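Local coordinates for protein shikimate dehydrogenase (NADP(+)) (Peptoclostridium difficile, PDB 5DZS) that probably catalyses the reversible NADPH-linked reduction of 3-dehydroshikimate to shikimate in the chorismate pathway that leads to the aromatic amino acids, at residues Glu41-Leu46 with Glu66-Tyr71; Leu72-Pro77 with Met94-Asn99; Lys119-Leu124 with Glu143-Ser148; Gly175-Asn180 with Phe203-Asp208. One frame throughout, in Å; residues are numbered along the deposited sequence.

Contact 1: Glu41-Leu46 with Glu66-Tyr71; sequences EDISKL and ERIMKY
Two isoleucines, a leucine, a serine, an arginine and a tyrosine carry this meeting of two loops, and it is almost wholly van der Waals packing. The tip of Ile68 is the centre of it: its CD1 methyl lies 3.8 Å from Leu46 CD2 and 4.1 Å from Ile43 CG1, and the Ile68 side chain crosses both partners at about a right angle. Ile43 uses its other branch on Arg67. There the Ile43 CG2 methyl sits 3.5 Å from Arg67 NH1, with the guanidinium turned obliquely to it. Tyr71 sets its hydroxyl end against CB and CA of Ser44, with Tyr71 OH 3.3 Å from Ser44 CB.

Torsions explain the reach. In both Ile43 and Ile68, CG1 stands anti to the backbone N (chi1 -162° and -158°), which leaves CG2 in the crowded place between N and the carbonyl carbon. Arg67 bends at chi2 and chi3, and NH1 also makes a weak hydrogen bond to Lys40 O. Behind the tyrosine, Lys70 lays its CG over the centre of the ring, and Lys70 NZ turns back to donate to Arg67 O at 2.9 Å, in the carbonyl plane on a lone pair. The type I turn from Glu66 to Met69 shapes this loop. The side chain of Ile68 lies about 6 Å from that of Lys65, the predicted proton acceptor.

Ile43 and Leu46 also pack on Val7 of strand 2-8, so the contact joins the loop leading into helix 46-53 to the one between strands 57-60 and 74-75.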
# COMPACT_ATOMS: atom_id res chain seq x y z
N GLU B 41 7.27 -21.77 21.91
CA GLU B 41 6.72 -21.43 23.22
C GLU B 41 6.75 -19.93 23.55
O GLU B 41 6.14 -19.49 24.53
CB GLU B 41 7.41 -22.24 24.33
CG GLU B 41 8.94 -22.18 24.37
CD GLU B 41 9.64 -23.25 23.53
OE1 GLU B 41 9.08 -23.77 22.53
OE2 GLU B 41 10.80 -23.58 23.88
N ASP B 42 7.49 -19.17 22.74
CA ASP B 42 7.61 -17.73 22.91
C ASP B 42 6.90 -16.86 21.89
O ASP B 42 6.89 -15.63 22.01
CB ASP B 42 9.10 -17.33 22.89
CG ASP B 42 9.84 -17.70 24.15
OD1 ASP B 42 9.21 -18.05 25.19
OD2 ASP B 42 11.10 -17.63 24.14
N ILE B 43 6.30 -17.46 20.86
CA ILE B 43 5.72 -16.63 19.81
C ILE B 43 4.58 -15.71 20.30
O ILE B 43 4.39 -14.60 19.73
CB ILE B 43 5.34 -17.48 18.57
CG1 ILE B 43 5.15 -16.61 17.31
CG2 ILE B 43 4.14 -18.34 18.85
CD1 ILE B 43 6.42 -16.02 16.75
N SER B 44 3.88 -16.10 21.36
CA SER B 44 2.82 -15.25 21.91
C SER B 44 3.37 -13.96 22.51
O SER B 44 2.61 -13.02 22.74
CB SER B 44 2.05 -15.99 23.00
OG SER B 44 2.87 -16.22 24.12
N LYS B 45 4.69 -13.88 22.70
CA LYS B 45 5.30 -12.69 23.29
C LYS B 45 5.77 -11.68 22.23
O LYS B 45 6.12 -10.54 22.56
CB LYS B 45 6.52 -13.08 24.15
CG LYS B 45 6.24 -14.13 25.22
CD LYS B 45 7.49 -14.67 25.88
CE LYS B 45 7.15 -15.91 26.70
NZ LYS B 45 8.36 -16.52 27.32
N LEU B 46 5.75 -12.06 20.96
CA LEU B 46 6.30 -11.21 19.91
C LEU B 46 5.59 -9.88 19.79
O LEU B 46 6.22 -8.83 19.68
CB LEU B 46 6.31 -11.90 18.53
CG LEU B 46 6.74 -11.10 17.32
CD1 LEU B 46 8.25 -10.87 17.39
CD2 LEU B 46 6.42 -11.79 16.01
N GLU B 66 0.63 -18.61 9.84
CA GLU B 66 -0.79 -18.70 10.23
C GLU B 66 -1.00 -18.35 11.71
O GLU B 66 -1.93 -17.59 12.05
CB GLU B 66 -1.34 -20.11 9.91
CG GLU B 66 -1.25 -20.44 8.43
CD GLU B 66 -1.70 -21.83 8.01
OE1 GLU B 66 -2.65 -22.40 8.59
OE2 GLU B 66 -1.11 -22.35 7.04
N ARG B 67 -0.14 -18.90 12.57
CA ARG B 67 -0.28 -18.73 14.03
C ARG B 67 -0.11 -17.30 14.50
O ARG B 67 -0.62 -16.95 15.57
CB ARG B 67 0.64 -19.66 14.84
CG ARG B 67 0.36 -21.15 14.62
CD ARG B 67 0.48 -22.02 15.88
NE ARG B 67 1.80 -22.14 16.52
CZ ARG B 67 2.17 -21.50 17.63
NH1 ARG B 67 3.38 -21.70 18.15
NH2 ARG B 67 1.33 -20.68 18.24
N ILE B 68 0.61 -16.47 13.74
CA ILE B 68 0.80 -15.09 14.14
C ILE B 68 -0.45 -14.22 13.94
O ILE B 68 -0.58 -13.17 14.58
CB ILE B 68 1.98 -14.47 13.34
CG1 ILE B 68 2.55 -13.25 14.08
CG2 ILE B 68 1.58 -14.09 11.91
CD1 ILE B 68 3.16 -13.57 15.41
N MET B 69 -1.38 -14.65 13.09
CA MET B 69 -2.54 -13.81 12.75
C MET B 69 -3.38 -13.38 13.94
O MET B 69 -3.82 -12.22 13.99
CB MET B 69 -3.40 -14.48 11.68
CG MET B 69 -2.60 -14.70 10.39
SD MET B 69 -3.50 -15.37 9.00
CE MET B 69 -4.71 -14.09 8.73
N LYS B 70 -3.55 -14.27 14.91
CA LYS B 70 -4.40 -13.94 16.07
C LYS B 70 -3.88 -12.78 16.91
O LYS B 70 -4.66 -12.20 17.69
CB LYS B 70 -4.60 -15.16 16.96
CG LYS B 70 -3.39 -15.56 17.80
CD LYS B 70 -3.67 -16.81 18.64
CE LYS B 70 -3.82 -18.05 17.78
NZ LYS B 70 -2.55 -18.50 17.15
N TYR B 71 -2.60 -12.42 16.73
CA TYR B 71 -1.97 -11.39 17.54
C TYR B 71 -2.00 -10.04 16.85
O TYR B 71 -1.52 -9.06 17.42
CB TYR B 71 -0.52 -11.75 17.86
CG TYR B 71 -0.40 -13.06 18.60
CD1 TYR B 71 -0.73 -13.14 19.95
CD2 TYR B 71 0.02 -14.21 17.96
CE1 TYR B 71 -0.62 -14.33 20.64
CE2 TYR B 71 0.12 -15.41 18.65
CZ TYR B 71 -0.21 -15.46 19.97
OH TYR B 71 -0.12 -16.63 20.66

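Contact 2: Leu72-Pro77 with Met94-Asn99; sequences LDFISP and MLYGYN
A parallel strand pair at one edge of the mixed sheet in the substrate-binding half of shikimate dehydrogenase forms this contact: the short strand 74-75 lies beside strand 94-98. Phe74 pairs with Tyr96 and Ile75 with Gly97. Phe74 O takes Gly97 N at 2.8 Å, and Ser76 N meets Gly97 O, also at 2.8 Å, nearly along the C=O axis. Where the pairing begins, Leu95 O is gripped twice, by the amides of Asp73 and Phe74. Asp73 completes the join with its side chain, its OD2 receiving Leu95 N at 2.8 Å on the anti lone pair, in a bond bent little from straight (168°).

On the face bearing Phe74 and Tyr96 the two side chains run side by side the same way, and Phe74 CD2 sits over one face of the tyrosine ring, toward its rim. The ring planes are 32° apart. Lys80 of the second subunit packs on both side chains. Gly97, with no side chain in the way, leaves its CA to the Leu72 CD1 methyl, 3.8 Å away, while Leu72 CD2 touches Leu95 CB. Met94, bent at chi2 and chi3, folds its terminal CE between two neighbours, 3.3 Å from both Asp73 CB and Phe74 CE2.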
# COMPACT_ATOMS: atom_id res chain seq x y z
N LEU B 72 -2.55 -9.98 15.64
CA LEU B 72 -2.56 -8.73 14.90
C LEU B 72 -3.87 -7.96 15.05
O LEU B 72 -4.93 -8.54 15.32
CB LEU B 72 -2.28 -9.03 13.41
CG LEU B 72 -1.08 -9.93 13.17
CD1 LEU B 72 -0.86 -10.16 11.69
CD2 LEU B 72 0.19 -9.36 13.82
N ASP B 73 -3.80 -6.64 14.88
CA ASP B 73 -4.93 -5.81 15.01
C ASP B 73 -5.76 -5.69 13.74
O ASP B 73 -6.99 -5.66 13.80
CB ASP B 73 -4.50 -4.43 15.50
CG ASP B 73 -3.84 -4.50 16.85
OD1 ASP B 73 -4.63 -4.63 17.85
OD2 ASP B 73 -2.61 -4.39 16.97
N PHE B 74 -5.07 -5.65 12.59
CA PHE B 74 -5.72 -5.51 11.31
C PHE B 74 -5.01 -6.42 10.33
O PHE B 74 -3.79 -6.51 10.36
CB PHE B 74 -5.65 -4.06 10.81
CG PHE B 74 -6.21 -3.06 11.78
CD1 PHE B 74 -7.58 -2.94 11.94
CD2 PHE B 74 -5.36 -2.27 12.55
CE1 PHE B 74 -8.10 -2.04 12.86
CE2 PHE B 74 -5.89 -1.36 13.44
CZ PHE B 74 -7.24 -1.26 13.60
N ILE B 75 -5.78 -7.09 9.49
CA ILE B 75 -5.27 -7.97 8.46
C ILE B 75 -5.75 -7.52 7.09
O ILE B 75 -6.96 -7.36 6.84
CB ILE B 75 -5.65 -9.43 8.74
CG1 ILE B 75 -5.12 -9.82 10.14
CG2 ILE B 75 -5.07 -10.33 7.65
CD1 ILE B 75 -5.45 -11.21 10.59
N SER B 76 -4.80 -7.27 6.20
CA SER B 76 -5.11 -6.81 4.85
C SER B 76 -5.93 -7.89 4.12
O SER B 76 -5.75 -9.08 4.34
CB SER B 76 -3.79 -6.45 4.17
OG SER B 76 -4.00 -5.87 2.91
N PRO B 77 -6.86 -7.51 3.23
CA PRO B 77 -7.74 -8.47 2.59
C PRO B 77 -7.06 -9.61 1.86
O PRO B 77 -7.55 -10.71 1.91
CB PRO B 77 -8.58 -7.61 1.65
CG PRO B 77 -8.61 -6.26 2.28
CD PRO B 77 -7.25 -6.11 2.93
N MET B 94 -0.29 -0.36 16.87
CA MET B 94 -1.14 -1.38 16.29
C MET B 94 -0.33 -2.17 15.28
O MET B 94 0.61 -1.65 14.69
CB MET B 94 -2.35 -0.75 15.59
CG MET B 94 -3.26 0.02 16.52
SD MET B 94 -4.11 -1.05 17.69
CE MET B 94 -5.50 -1.54 16.71
N LEU B 95 -0.69 -3.44 15.10
CA LEU B 95 -0.03 -4.30 14.12
C LEU B 95 -0.96 -4.64 12.96
O LEU B 95 -2.08 -5.11 13.16
CB LEU B 95 0.47 -5.60 14.77
CG LEU B 95 1.50 -5.38 15.89
CD1 LEU B 95 1.89 -6.73 16.49
CD2 LEU B 95 2.71 -4.63 15.42
N TYR B 96 -0.44 -4.42 11.75
CA TYR B 96 -1.12 -4.67 10.48
C TYR B 96 -0.42 -5.80 9.77
O TYR B 96 0.82 -5.77 9.62
CB TYR B 96 -1.06 -3.43 9.58
CG TYR B 96 -1.84 -2.24 10.09
CD1 TYR B 96 -1.39 -1.48 11.16
CD2 TYR B 96 -3.01 -1.86 9.47
CE1 TYR B 96 -2.13 -0.41 11.62
CE2 TYR B 96 -3.72 -0.77 9.91
CZ TYR B 96 -3.29 -0.07 10.99
OH TYR B 96 -3.99 1.05 11.44
N GLY B 97 -1.17 -6.78 9.35
CA GLY B 97 -0.65 -7.94 8.64
C GLY B 97 -0.95 -7.94 7.15
O GLY B 97 -2.10 -7.67 6.74
N TYR B 98 0.06 -8.31 6.35
CA TYR B 98 -0.03 -8.37 4.90
C TYR B 98 0.58 -9.67 4.41
O TYR B 98 1.29 -10.35 5.17
CB TYR B 98 0.75 -7.21 4.25
CG TYR B 98 0.36 -5.84 4.73
CD1 TYR B 98 0.87 -5.32 5.92
CD2 TYR B 98 -0.50 -5.05 4.01
CE1 TYR B 98 0.49 -4.08 6.37
CE2 TYR B 98 -0.83 -3.77 4.44
CZ TYR B 98 -0.31 -3.29 5.64
OH TYR B 98 -0.66 -2.02 6.08
N ASN B 99 0.33 -10.01 3.16
CA ASN B 99 0.94 -11.19 2.58
C ASN B 99 1.44 -10.88 1.21
O ASN B 99 0.65 -10.63 0.28
CB ASN B 99 -0.04 -12.34 2.55
CG ASN B 99 0.63 -13.63 2.12
OD1 ASN B 99 1.34 -13.64 1.10
ND2 ASN B 99 0.43 -14.69 2.86

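Contact 3: Lys119-Leu124 with Glu143-Ser148; sequences KVAVIL and EKLYVS
Strands 120-124 and 144-148 run parallel, their axes 4.6 Å apart at closest and 17° from perfectly aligned, with residues paired in step from Val120 with Lys144 to Leu124 with Ser148. The bonding opens with a fork, Lys119 O taking both Glu143 N at 2.8 Å and Lys144 N at 3.2 Å. From there the amides alternate: Ala121 N to Lys144 O, Tyr146 N to Ala121 O, Ile123 N to Tyr146 O. The run ends with Ser148 N on Ile123 O at 2.8 Å, nearly along the C=O axis.

Tyr146 dominates the face it shares with Val120 and Val122. Val120 CG1 comes to the ring edge in its plane, 4.0 Å from Tyr146 CE1, and Val122 CG2 lies obliquely, 3.9 Å from Tyr146 CD1. Val120 also runs alongside Lys144, touching its CB with both methyls. On the face bearing Ala121, Leu145, Ile123 and Val147, Ile123 CD1 reaches diagonally to Leu145 CD1, 4.0 Å away, and Leu145 stretches there with CG anti to its backbone N (chi1 -178°).

The pair belongs to a beta-alpha-beta unit of the Rossmann-type domain, which probably binds NADP. Helix 128-139 joins the strands and packs on Ile123, Leu145 and Val147, while strands 177-180 and 163-166 flank the pair.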
# COMPACT_ATOMS: atom_id res chain seq x y z
N LYS B 119 -3.27 -25.22 -17.63
CA LYS B 119 -2.29 -26.26 -17.32
C LYS B 119 -2.67 -27.11 -16.11
O LYS B 119 -3.69 -26.88 -15.46
CB LYS B 119 -0.91 -25.64 -17.15
CG LYS B 119 -0.40 -25.06 -18.45
CD LYS B 119 1.03 -24.59 -18.33
CE LYS B 119 1.51 -24.04 -19.67
NZ LYS B 119 2.86 -23.43 -19.57
N VAL B 120 -1.86 -28.13 -15.86
CA VAL B 120 -2.06 -29.03 -14.73
C VAL B 120 -0.87 -28.80 -13.81
O VAL B 120 0.28 -28.84 -14.26
CB VAL B 120 -2.09 -30.52 -15.16
CG1 VAL B 120 -2.26 -31.43 -13.95
CG2 VAL B 120 -3.21 -30.76 -16.17
N ALA B 121 -1.14 -28.54 -12.54
CA ALA B 121 -0.07 -28.29 -11.57
C ALA B 121 -0.29 -29.03 -10.27
O ALA B 121 -1.43 -29.33 -9.88
CB ALA B 121 0.08 -26.80 -11.31
N VAL B 122 0.83 -29.31 -9.61
CA VAL B 122 0.83 -29.94 -8.32
C VAL B 122 1.64 -29.06 -7.39
O VAL B 122 2.74 -28.63 -7.73
CB VAL B 122 1.48 -31.33 -8.35
CG1 VAL B 122 1.67 -31.88 -6.94
CG2 VAL B 122 0.64 -32.27 -9.19
N ILE B 123 1.07 -28.77 -6.22
CA ILE B 123 1.77 -28.04 -5.17
C ILE B 123 2.16 -29.06 -4.11
O ILE B 123 1.31 -29.84 -3.64
CB ILE B 123 0.90 -26.98 -4.49
CG1 ILE B 123 0.52 -25.87 -5.48
CG2 ILE B 123 1.64 -26.39 -3.28
CD1 ILE B 123 -0.59 -24.96 -4.99
N LEU B 124 3.43 -29.06 -3.72
CA LEU B 124 3.92 -29.93 -2.67
C LEU B 124 3.90 -29.17 -1.35
O LEU B 124 4.58 -28.14 -1.21
CB LEU B 124 5.35 -30.37 -2.94
CG LEU B 124 5.62 -31.05 -4.28
CD1 LEU B 124 7.11 -31.31 -4.41
CD2 LEU B 124 4.80 -32.34 -4.37
N GLU B 143 -6.05 -25.38 -15.10
CA GLU B 143 -7.10 -26.34 -15.46
C GLU B 143 -7.34 -27.35 -14.33
O GLU B 143 -8.47 -27.58 -13.93
CB GLU B 143 -6.71 -27.08 -16.75
CG GLU B 143 -7.73 -28.11 -17.22
CD GLU B 143 -9.08 -27.50 -17.57
OE1 GLU B 143 -9.12 -26.36 -18.08
OE2 GLU B 143 -10.10 -28.18 -17.35
N LYS B 144 -6.25 -27.92 -13.83
CA LYS B 144 -6.30 -28.94 -12.79
C LYS B 144 -5.25 -28.61 -11.74
O LYS B 144 -4.10 -28.40 -12.09
CB LYS B 144 -5.97 -30.29 -13.43
CG LYS B 144 -6.19 -31.53 -12.57
CD LYS B 144 -7.66 -31.89 -12.46
CE LYS B 144 -7.82 -33.29 -11.88
NZ LYS B 144 -9.24 -33.68 -11.71
N LEU B 145 -5.65 -28.57 -10.46
CA LEU B 145 -4.71 -28.28 -9.36
C LEU B 145 -4.78 -29.32 -8.23
O LEU B 145 -5.85 -29.57 -7.67
CB LEU B 145 -4.98 -26.90 -8.77
CG LEU B 145 -4.03 -26.47 -7.64
CD1 LEU B 145 -2.59 -26.39 -8.14
CD2 LEU B 145 -4.45 -25.15 -7.03
N TYR B 146 -3.63 -29.91 -7.91
CA TYR B 146 -3.51 -30.85 -6.81
C TYR B 146 -2.60 -30.24 -5.75
O TYR B 146 -1.68 -29.49 -6.07
CB TYR B 146 -2.86 -32.16 -7.25
CG TYR B 146 -3.51 -32.92 -8.40
CD1 TYR B 146 -3.17 -32.63 -9.72
CD2 TYR B 146 -4.39 -33.97 -8.16
CE1 TYR B 146 -3.73 -33.34 -10.78
CE2 TYR B 146 -4.95 -34.69 -9.21
CZ TYR B 146 -4.61 -34.36 -10.52
OH TYR B 146 -5.17 -35.07 -11.56
N VAL B 147 -2.85 -30.57 -4.49
CA VAL B 147 -1.99 -30.17 -3.38
C VAL B 147 -1.65 -31.47 -2.67
O VAL B 147 -2.56 -32.19 -2.24
CB VAL B 147 -2.67 -29.19 -2.42
CG1 VAL B 147 -1.74 -28.87 -1.26
CG2 VAL B 147 -3.05 -27.92 -3.16
N SER B 148 -0.36 -31.79 -2.58
CA SER B 148 0.09 -33.05 -1.96
C SER B 148 0.53 -32.87 -0.51
O SER B 148 1.29 -31.95 -0.20
CB SER B 148 1.23 -33.65 -2.77
OG SER B 148 1.52 -34.97 -2.33

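Contact 4: Gly175-Asn180 with Phe203-Asp208; sequences GDIILN and FDILID
Parallel pairing inside the six-stranded sheet of the nucleotide-binding domain makes this a buried, strand-to-strand contact, joining 177-180 to 205-208 with their directions 15° apart. Asp176 O starts it by accepting two amides. Ile205 N comes to Asp176 O nearly along the C=O axis at 2.8 Å, whereas Asp204 N sits above the carbonyl plane. Ile178 N, Ile207 N and Asn180 N then bond in turn to Ile205 O, Ile178 O and Ile207 O.

Both ends carry polar side chains. Asn180 ND2 donates to Asp208 OD1 at 2.8 Å, lying above the carboxylate plane, with amide and carboxylate turned 60° apart. Thr182 OG1 bonds Asn180 OD1, while Ile210 N bonds Asp208 OD1 and Thr216 OG1 bonds Asp208 OD2, so the buried pair is well fixed. At the other end, Asp176 OD1 and Asp204 OD2 lie only 3.9 Å apart; a water donates to both, which should ease their repulsion, and Asp176 OD2 accepts Val120 N.

Phe203 is held between two surfaces: Ile178 CB is 4.0 Å from the Phe203 ring centroid in a CH-pi contact, and Gly175 N lies over the opposite face. On the far side of the sheet, Ile207 reaches Ile177 CG2 with CD1 and Leu179 CD1 with CG2.

Helix 101-111 packs on Ile207 through Met108 and Phe109, helix 217-224 packs on Leu206 and Asp208, and strand 120-124 borders 177-180.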
# COMPACT_ATOMS: atom_id res chain seq x y z
N GLY B 175 1.62 -34.04 -15.07
CA GLY B 175 1.19 -32.66 -15.29
C GLY B 175 2.27 -31.76 -15.87
O GLY B 175 3.35 -32.22 -16.23
N ASP B 176 1.95 -30.48 -15.95
CA ASP B 176 2.87 -29.47 -16.48
C ASP B 176 3.85 -28.95 -15.44
O ASP B 176 5.06 -28.95 -15.65
CB ASP B 176 2.07 -28.28 -17.01
CG ASP B 176 1.19 -28.65 -18.18
OD1 ASP B 176 1.75 -28.87 -19.28
OD2 ASP B 176 -0.05 -28.70 -18.02
N ILE B 177 3.31 -28.51 -14.30
CA ILE B 177 4.10 -27.87 -13.26
C ILE B 177 4.05 -28.56 -11.91
O ILE B 177 2.99 -28.99 -11.45
CB ILE B 177 3.56 -26.43 -13.03
CG1 ILE B 177 3.74 -25.58 -14.29
CG2 ILE B 177 4.24 -25.77 -11.83
CD1 ILE B 177 2.90 -24.32 -14.29
N ILE B 178 5.22 -28.68 -11.28
CA ILE B 178 5.29 -29.16 -9.91
C ILE B 178 6.04 -28.08 -9.12
O ILE B 178 7.17 -27.69 -9.46
CB ILE B 178 5.90 -30.58 -9.77
CG1 ILE B 178 5.78 -31.07 -8.32
CG2 ILE B 178 7.33 -30.64 -10.28
CD1 ILE B 178 6.09 -32.55 -8.16
N LEU B 179 5.39 -27.61 -8.07
CA LEU B 179 5.91 -26.52 -7.25
C LEU B 179 6.16 -27.00 -5.82
O LEU B 179 5.25 -27.57 -5.16
CB LEU B 179 4.94 -25.35 -7.30
CG LEU B 179 5.34 -24.07 -6.55
CD1 LEU B 179 4.76 -22.83 -7.21
CD2 LEU B 179 4.94 -24.13 -5.08
N ASN B 180 7.39 -26.81 -5.36
CA ASN B 180 7.75 -27.18 -4.00
C ASN B 180 7.50 -26.07 -2.99
O ASN B 180 8.23 -25.06 -2.98
CB ASN B 180 9.22 -27.56 -3.91
CG ASN B 180 9.63 -27.91 -2.49
OD1 ASN B 180 8.88 -28.58 -1.77
ND2 ASN B 180 10.80 -27.45 -2.07
N PHE B 203 6.65 -34.38 -14.90
CA PHE B 203 6.34 -32.95 -15.03
C PHE B 203 7.32 -32.28 -15.97
O PHE B 203 8.42 -32.79 -16.18
CB PHE B 203 6.28 -32.27 -13.64
CG PHE B 203 5.15 -32.78 -12.81
CD1 PHE B 203 5.28 -33.96 -12.09
CD2 PHE B 203 3.92 -32.13 -12.81
CE1 PHE B 203 4.21 -34.47 -11.36
CE2 PHE B 203 2.86 -32.62 -12.07
CZ PHE B 203 3.00 -33.80 -11.35
N ASP B 204 6.90 -31.16 -16.56
CA ASP B 204 7.73 -30.39 -17.50
C ASP B 204 8.47 -29.22 -16.85
O ASP B 204 9.57 -28.86 -17.29
CB ASP B 204 6.85 -29.81 -18.61
CG ASP B 204 6.26 -30.87 -19.52
OD1 ASP B 204 6.87 -31.95 -19.68
OD2 ASP B 204 5.19 -30.61 -20.09
N ILE B 205 7.87 -28.63 -15.82
CA ILE B 205 8.42 -27.44 -15.16
C ILE B 205 8.48 -27.64 -13.66
O ILE B 205 7.50 -28.09 -13.06
CB ILE B 205 7.54 -26.21 -15.46
CG1 ILE B 205 7.38 -26.02 -16.98
CG2 ILE B 205 8.11 -24.96 -14.80
CD1 ILE B 205 6.35 -24.98 -17.37
N LEU B 206 9.64 -27.37 -13.06
CA LEU B 206 9.80 -27.44 -11.62
C LEU B 206 10.00 -26.05 -11.06
O LEU B 206 10.85 -25.31 -11.53
CB LEU B 206 11.01 -28.28 -11.20
CG LEU B 206 10.91 -29.80 -11.25
CD1 LEU B 206 10.89 -30.28 -12.69
CD2 LEU B 206 12.10 -30.39 -10.50
N ILE B 207 9.23 -25.71 -10.04
CA ILE B 207 9.40 -24.43 -9.36
C ILE B 207 9.70 -24.72 -7.90
O ILE B 207 8.94 -25.40 -7.23
CB ILE B 207 8.14 -23.55 -9.47
CG1 ILE B 207 7.86 -23.26 -10.96
CG2 ILE B 207 8.33 -22.25 -8.68
CD1 ILE B 207 6.55 -22.55 -11.21
N ASP B 208 10.83 -24.22 -7.42
CA ASP B 208 11.18 -24.42 -6.02
C ASP B 208 11.20 -23.08 -5.31
O ASP B 208 11.93 -22.19 -5.71
CB ASP B 208 12.55 -25.11 -5.92
CG ASP B 208 12.81 -25.72 -4.53
OD1 ASP B 208 12.02 -25.46 -3.59
OD2 ASP B 208 13.80 -26.47 -4.40
O HOH W 1 4.25 -27.73 -20.03

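From the N terminus, contact 1 is the first to close a loop, 41-46 to 66-71, and contact 2 follows at once, 72-77 to 94-99. These two touch, Met69 CE lying 3.5 Å from Ile75 CD1, and both belong to the substrate-binding half. The chain then crosses into the nucleotide-binding domain, where contact 3 closes across helix 128-139 and contact 4 across helix 197-200. All four run in series; none nests or crosses. Contacts 3 and 4 share one sheet, with strands 120-124 and 177-180 as neighbours; the centres of the two contacts are about 9 Å apart. Contacts 1 and 4 have centres about 33 Å apart, on opposite sides of the chain's centre.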